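Local coordinates for ParB domain protein nuclease (Sulfolobus solfataricus, PDB 5K5D) that probably takes part in archaeal DNA segregation as a pNOB8-like ParB protein, and is named as a nuclease, at residues D191-L205 with V216-V228. The protein carries 4 engineered substitutions. Residues are numbered along the deposited sequence; the frame is centred on the assembly and turned at random.
Sequences DKRKMAILRINTPWL and VPLDQAFRIYTRV
Lys-194 lies across the ring of Phe-222 where helices 191-201 and 218-228, the latter in the family's second domain, pack knobs-into-holes, their axes 54° apart. Its CG, anti to the carbonyl carbon (chi1 -77°), stands over the ring centre, 3.6 Å from the Phe-222 centroid, a CH-pi contact. The extended chain carries NZ on to Asp-219, whose OD1 accepts a hydrogen bond from Lys-194 NZ on its anti lone pair, 3.2 Å, within a salt bridge. Lysine suits the place: its methylenes lie on the aromatic face while the ammonium reaches the carboxylate. With an alanine here, that face of Phe-222 would probably lose its methylene cover and Asp-219 its ammonium partner. Asp-191 OD2 and Asp-219 OD1, 3.0 Å apart, are like charges without a hydrogen bond, a strain the lysine probably eases; Lys-109 pairs with Asp-191 OD1. Deeper in, Leu-218 fits among Asp-191, Lys-194, Met-195 and Leu-198. Forked Leu-198 sets CD1 against Leu-218 and slides past Tyr-225 in the opposite direction, while Ile-197 CG2 and Thr-202 CG2 meet the Tyr-225 ring obliquely, both at 3.8 Å. Leu-205 CD1 comes within 3.5 Å of Ala-221 CB, where a small side chain leaves it room. Asn-201 ND2 turns back to Ile-197 O, 2.9 Å, in the carbonyl plane.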
loop_
_atom_site.group_PDB
_atom_site.type_symbol
_atom_site.label_atom_id
_atom_site.label_comp_id
_atom_site.label_asym_id
_atom_site.label_seq_id
_atom_site.Cartn_x
_atom_site.Cartn_y
_atom_site.Cartn_z
ATOM N N ASP B 191 -1.204 -8.607 11.679
ATOM C CA ASP B 191 -0.476 -7.822 10.689
ATOM C C ASP B 191 -1.156 -6.478 10.409
ATOM O O ASP B 191 -0.485 -5.466 10.232
ATOM C CB ASP B 191 -0.304 -8.611 9.389
ATOM C CG ASP B 191 1.002 -9.384 9.343
ATOM O OD1 ASP B 191 1.409 -9.799 8.236
ATOM O OD2 ASP B 191 1.629 -9.569 10.410
ATOM N N LYS B 192 -2.485 -6.470 10.366
ATOM C CA LYS B 192 -3.221 -5.229 10.143
ATOM C C LYS B 192 -3.110 -4.318 11.355
ATOM O O LYS B 192 -3.123 -3.094 11.229
ATOM C CB LYS B 192 -4.697 -5.501 9.855
ATOM C CG LYS B 192 -4.972 -6.192 8.535
ATOM C CD LYS B 192 -6.464 -6.358 8.320
ATOM C CE LYS B 192 -6.752 -7.220 7.115
ATOM N NZ LYS B 192 -6.320 -8.625 7.346
ATOM N N ARG B 193 -3.004 -4.921 12.531
ATOM C CA ARG B 193 -2.953 -4.151 13.762
ATOM C C ARG B 193 -1.546 -3.615 13.974
ATOM O O ARG B 193 -1.364 -2.469 14.389
ATOM C CB ARG B 193 -3.395 -5.006 14.947
ATOM C CG ARG B 193 -3.551 -4.220 16.229
ATOM C CD ARG B 193 -4.106 -5.080 17.344
ATOM N NE ARG B 193 -4.036 -4.387 18.624
ATOM C CZ ARG B 193 -2.977 -4.418 19.425
ATOM N NH1 ARG B 193 -1.902 -5.113 19.076
ATOM N NH2 ARG B 193 -2.993 -3.755 20.572
ATOM N N LYS B 194 -0.557 -4.456 13.682
ATOM C CA LYS B 194 0.842 -4.054 13.733
ATOM C C LYS B 194 1.085 -2.907 12.770
ATOM O O LYS B 194 1.712 -1.910 13.122
ATOM C CB LYS B 194 1.756 -5.224 13.360
ATOM C CG LYS B 194 1.952 -6.248 14.455
ATOM C CD LYS B 194 2.714 -7.451 13.928
ATOM C CE LYS B 194 2.944 -8.490 15.015
ATOM N NZ LYS B 194 3.465 -9.768 14.452
HETATM N N MSE B 195 0.590 -3.058 11.547
HETATM C CA MSE B 195 0.792 -2.042 10.526
HETATM C C MSE B 195 0.105 -0.744 10.919
HETATM O O MSE B 195 0.670 0.337 10.752
HETATM C CB MSE B 195 0.290 -2.523 9.165
HETATM C CG MSE B 195 0.876 -1.736 8.002
HETATM SE SE MSE B 195 -0.398 -0.575 7.088
HETATM C CE MSE B 195 -1.271 -1.920 5.991
ATOM N N ALA B 196 -1.108 -0.858 11.454
ATOM C CA ALA B 196 -1.886 0.312 11.845
ATOM C C ALA B 196 -1.196 1.103 12.952
ATOM O O ALA B 196 -1.118 2.333 12.891
ATOM C CB ALA B 196 -3.288 -0.096 12.270
ATOM N N ILE B 197 -0.691 0.394 13.958
ATOM C CA ILE B 197 0.021 1.035 15.060
ATOM C C ILE B 197 1.298 1.722 14.584
ATOM O O ILE B 197 1.607 2.838 14.998
ATOM C CB ILE B 197 0.363 0.030 16.170
ATOM C CG1 ILE B 197 -0.924 -0.501 16.803
ATOM C CG2 ILE B 197 1.250 0.681 17.223
ATOM C CD1 ILE B 197 -0.696 -1.463 17.940
ATOM N N LEU B 198 2.044 1.056 13.710
ATOM C CA LEU B 198 3.259 1.642 13.176
ATOM C C LEU B 198 2.920 2.838 12.296
ATOM O O LEU B 198 3.589 3.865 12.350
ATOM C CB LEU B 198 4.062 0.614 12.370
ATOM C CG LEU B 198 4.556 -0.639 13.096
ATOM C CD1 LEU B 198 5.414 -1.480 12.169
ATOM C CD2 LEU B 198 5.322 -0.277 14.357
ATOM N N ARG B 199 1.873 2.701 11.493
ATOM C CA ARG B 199 1.518 3.739 10.535
ATOM C C ARG B 199 1.189 5.051 11.236
ATOM O O ARG B 199 1.493 6.132 10.725
ATOM C CB ARG B 199 0.344 3.288 9.669
ATOM C CG ARG B 199 0.276 3.979 8.321
ATOM C CD ARG B 199 -0.495 5.274 8.406
ATOM N NE ARG B 199 -0.308 6.088 7.212
ATOM C CZ ARG B 199 0.512 7.131 7.143
ATOM N NH1 ARG B 199 1.216 7.491 8.209
ATOM N NH2 ARG B 199 0.620 7.817 6.012
ATOM N N ILE B 200 0.579 4.946 12.412
ATOM C CA ILE B 200 0.129 6.121 13.153
ATOM C C ILE B 200 1.159 6.616 14.166
ATOM O O ILE B 200 1.415 7.819 14.270
ATOM C CB ILE B 200 -1.216 5.852 13.861
ATOM C CG1 ILE B 200 -2.376 6.186 12.920
ATOM C CG2 ILE B 200 -1.320 6.657 15.149
ATOM C CD1 ILE B 200 -2.347 5.417 11.609
ATOM N N ASN B 201 1.755 5.687 14.904
ATOM C CA ASN B 201 2.707 6.056 15.944
ATOM C C ASN B 201 4.109 6.329 15.410
ATOM O O ASN B 201 4.799 7.230 15.890
ATOM C CB ASN B 201 2.753 4.989 17.041
ATOM C CG ASN B 201 1.476 4.938 17.858
ATOM O OD1 ASN B 201 1.343 5.630 18.863
ATOM N ND2 ASN B 201 0.526 4.117 17.424
ATOM N N THR B 202 4.517 5.567 14.400
ATOM C CA THR B 202 5.895 5.621 13.924
ATOM C C THR B 202 6.013 5.475 12.398
ATOM O O THR B 202 6.543 4.485 11.895
ATOM C CB THR B 202 6.744 4.547 14.635
ATOM O OG1 THR B 202 8.115 4.671 14.243
ATOM C CG2 THR B 202 6.232 3.149 14.301
ATOM N N PRO B 203 5.522 6.480 11.657
ATOM C CA PRO B 203 5.521 6.494 10.188
ATOM C C PRO B 203 6.916 6.294 9.592
ATOM O O PRO B 203 7.071 5.563 8.610
ATOM C CB PRO B 203 5.016 7.902 9.854
ATOM C CG PRO B 203 4.252 8.329 11.050
ATOM C CD PRO B 203 4.939 7.709 12.222
ATOM N N TRP B 204 7.911 6.953 10.181
ATOM C CA TRP B 204 9.294 6.861 9.728
ATOM C C TRP B 204 9.795 5.427 9.803
ATOM O O TRP B 204 10.708 5.036 9.072
ATOM C CB TRP B 204 10.188 7.742 10.598
ATOM C CG TRP B 204 10.114 7.366 12.049
ATOM C CD1 TRP B 204 9.203 7.808 12.964
ATOM C CD2 TRP B 204 10.970 6.456 12.749
ATOM N NE1 TRP B 204 9.444 7.236 14.188
ATOM C CE2 TRP B 204 10.525 6.397 14.081
ATOM C CE3 TRP B 204 12.078 5.689 12.374
ATOM C CZ2 TRP B 204 11.140 5.607 15.043
ATOM C CZ3 TRP B 204 12.686 4.902 13.328
ATOM C CH2 TRP B 204 12.218 4.867 14.647
ATOM N N LEU B 205 9.205 4.653 10.707
ATOM C CA LEU B 205 9.596 3.262 10.892
ATOM C C LEU B 205 8.901 2.366 9.870
ATOM O O LEU B 205 9.491 1.413 9.360
ATOM C CB LEU B 205 9.276 2.808 12.318
ATOM C CG LEU B 205 9.870 1.496 12.833
ATOM C CD1 LEU B 205 9.068 0.304 12.344
ATOM C CD2 LEU B 205 11.338 1.378 12.440
ATOM N N VAL B 216 12.321 -4.166 4.674
ATOM C CA VAL B 216 12.362 -4.657 6.048
ATOM C C VAL B 216 11.030 -5.309 6.412
ATOM O O VAL B 216 9.974 -4.700 6.243
ATOM C CB VAL B 216 12.653 -3.513 7.043
ATOM C CG1 VAL B 216 12.298 -3.933 8.466
ATOM C CG2 VAL B 216 14.105 -3.079 6.943
ATOM N N PRO B 217 11.076 -6.556 6.906
ATOM C CA PRO B 217 9.844 -7.276 7.249
ATOM C C PRO B 217 9.035 -6.527 8.304
ATOM O O PRO B 217 9.610 -5.960 9.237
ATOM C CB PRO B 217 10.359 -8.603 7.821
ATOM C CG PRO B 217 11.722 -8.756 7.239
ATOM C CD PRO B 217 12.276 -7.367 7.168
ATOM N N LEU B 218 7.716 -6.523 8.143
ATOM C CA LEU B 218 6.820 -5.870 9.087
ATOM C C LEU B 218 7.027 -6.381 10.507
ATOM O O LEU B 218 7.337 -5.616 11.425
ATOM C CB LEU B 218 5.365 -6.098 8.677
ATOM C CG LEU B 218 4.301 -5.712 9.707
ATOM C CD1 LEU B 218 4.375 -4.226 10.031
ATOM C CD2 LEU B 218 2.908 -6.085 9.223
ATOM N N ASP B 219 6.846 -7.684 10.679
ATOM C CA ASP B 219 6.882 -8.292 12.001
ATOM C C ASP B 219 8.203 -7.986 12.691
ATOM O O ASP B 219 8.272 -7.877 13.917
ATOM C CB ASP B 219 6.652 -9.794 11.870
ATOM C CG ASP B 219 5.508 -10.117 10.923
ATOM O OD1 ASP B 219 4.350 -10.183 11.389
ATOM O OD2 ASP B 219 5.764 -10.282 9.709
ATOM N N GLN B 220 9.243 -7.821 11.885
ATOM C CA GLN B 220 10.559 -7.450 12.381
ATOM C C GLN B 220 10.587 -5.978 12.779
ATOM O O GLN B 220 11.192 -5.609 13.783
ATOM C CB GLN B 220 11.614 -7.720 11.305
ATOM C CG GLN B 220 13.025 -7.804 11.834
ATOM C CD GLN B 220 13.200 -8.938 12.822
ATOM O OE1 GLN B 220 13.027 -10.107 12.479
ATOM N NE2 GLN B 220 13.537 -8.597 14.062
ATOM N N ALA B 221 9.928 -5.140 11.984
ATOM C CA ALA B 221 9.854 -3.711 12.272
ATOM C C ALA B 221 9.065 -3.467 13.548
ATOM O O ALA B 221 9.390 -2.574 14.330
ATOM C CB ALA B 221 9.217 -2.972 11.113
ATOM N N PHE B 222 8.025 -4.267 13.752
ATOM C CA PHE B 222 7.160 -4.113 14.911
ATOM C C PHE B 222 7.851 -4.563 16.201
ATOM O O PHE B 222 7.610 -4.008 17.275
ATOM C CB PHE B 222 5.853 -4.880 14.708
ATOM C CG PHE B 222 4.844 -4.643 15.789
ATOM C CD1 PHE B 222 4.006 -3.544 15.739
ATOM C CD2 PHE B 222 4.742 -5.511 16.860
ATOM C CE1 PHE B 222 3.085 -3.316 16.733
ATOM C CE2 PHE B 222 3.824 -5.291 17.855
ATOM C CZ PHE B 222 2.991 -4.193 17.793
ATOM N N ARG B 223 8.707 -5.574 16.092
ATOM C CA ARG B 223 9.509 -6.004 17.231
ATOM C C ARG B 223 10.407 -4.860 17.677
ATOM O O ARG B 223 10.576 -4.617 18.874
ATOM C CB ARG B 223 10.358 -7.225 16.874
ATOM C CG ARG B 223 9.590 -8.539 16.822
ATOM C CD ARG B 223 10.523 -9.695 16.496
ATOM N NE ARG B 223 11.583 -9.836 17.491
ATOM C CZ ARG B 223 12.723 -10.491 17.286
ATOM N NH1 ARG B 223 12.959 -11.064 16.113
ATOM N NH2 ARG B 223 13.629 -10.566 18.251
ATOM N N ILE B 224 10.978 -4.159 16.702
ATOM C CA ILE B 224 11.816 -2.997 16.974
ATOM C C ILE B 224 11.020 -1.915 17.692
ATOM O O ILE B 224 11.513 -1.294 18.636
ATOM C CB ILE B 224 12.395 -2.407 15.678
ATOM C CG1 ILE B 224 13.463 -3.340 15.103
ATOM C CG2 ILE B 224 12.976 -1.027 15.936
ATOM C CD1 ILE B 224 14.068 -2.852 13.805
ATOM N N TYR B 225 9.787 -1.699 17.238
ATOM C CA TYR B 225 8.909 -0.698 17.839
ATOM C C TYR B 225 8.693 -0.962 19.325
ATOM O O TYR B 225 9.074 -0.155 20.174
ATOM C CB TYR B 225 7.560 -0.654 17.113
ATOM C CG TYR B 225 6.531 0.205 17.804
ATOM C CD1 TYR B 225 6.614 1.593 17.757
ATOM C CD2 TYR B 225 5.477 -0.365 18.509
ATOM C CE1 TYR B 225 5.671 2.390 18.392
ATOM C CE2 TYR B 225 4.531 0.426 19.149
ATOM C CZ TYR B 225 4.635 1.801 19.086
ATOM O OH TYR B 225 3.703 2.592 19.714
ATOM N N THR B 226 8.067 -2.094 19.631
ATOM C CA THR B 226 7.752 -2.448 21.007
ATOM C C THR B 226 9.009 -2.478 21.876
ATOM O O THR B 226 8.980 -2.087 23.044
ATOM C CB THR B 226 7.032 -3.802 21.077
ATOM O OG1 THR B 226 7.791 -4.783 20.361
ATOM C CG2 THR B 226 5.651 -3.692 20.445
ATOM N N ARG B 227 10.112 -2.932 21.294
ATOM C CA ARG B 227 11.392 -2.968 21.990
ATOM C C ARG B 227 11.845 -1.564 22.384
ATOM O O ARG B 227 11.965 -1.246 23.566
ATOM C CB ARG B 227 12.444 -3.639 21.107
ATOM C CG ARG B 227 13.882 -3.381 21.519
ATOM C CD ARG B 227 14.210 -4.025 22.849
ATOM N NE ARG B 227 15.634 -3.931 23.155
ATOM C CZ ARG B 227 16.204 -4.469 24.228
ATOM N NH1 ARG B 227 15.468 -5.141 25.102
ATOM N NH2 ARG B 227 17.508 -4.335 24.427
ATOM N N VAL B 228 12.079 -0.725 21.382
ATOM C CA VAL B 228 12.597 0.621 21.601
ATOM C C VAL B 228 11.668 1.498 22.443
ATOM O O VAL B 228 12.110 2.480 23.041
ATOM C CB VAL B 228 12.919 1.313 20.260
ATOM C CG1 VAL B 228 13.360 2.731 20.488
ATOM C CG2 VAL B 228 14.010 0.550 19.526
HETATM O O HOH W 1 6.199 -8.490 15.837
#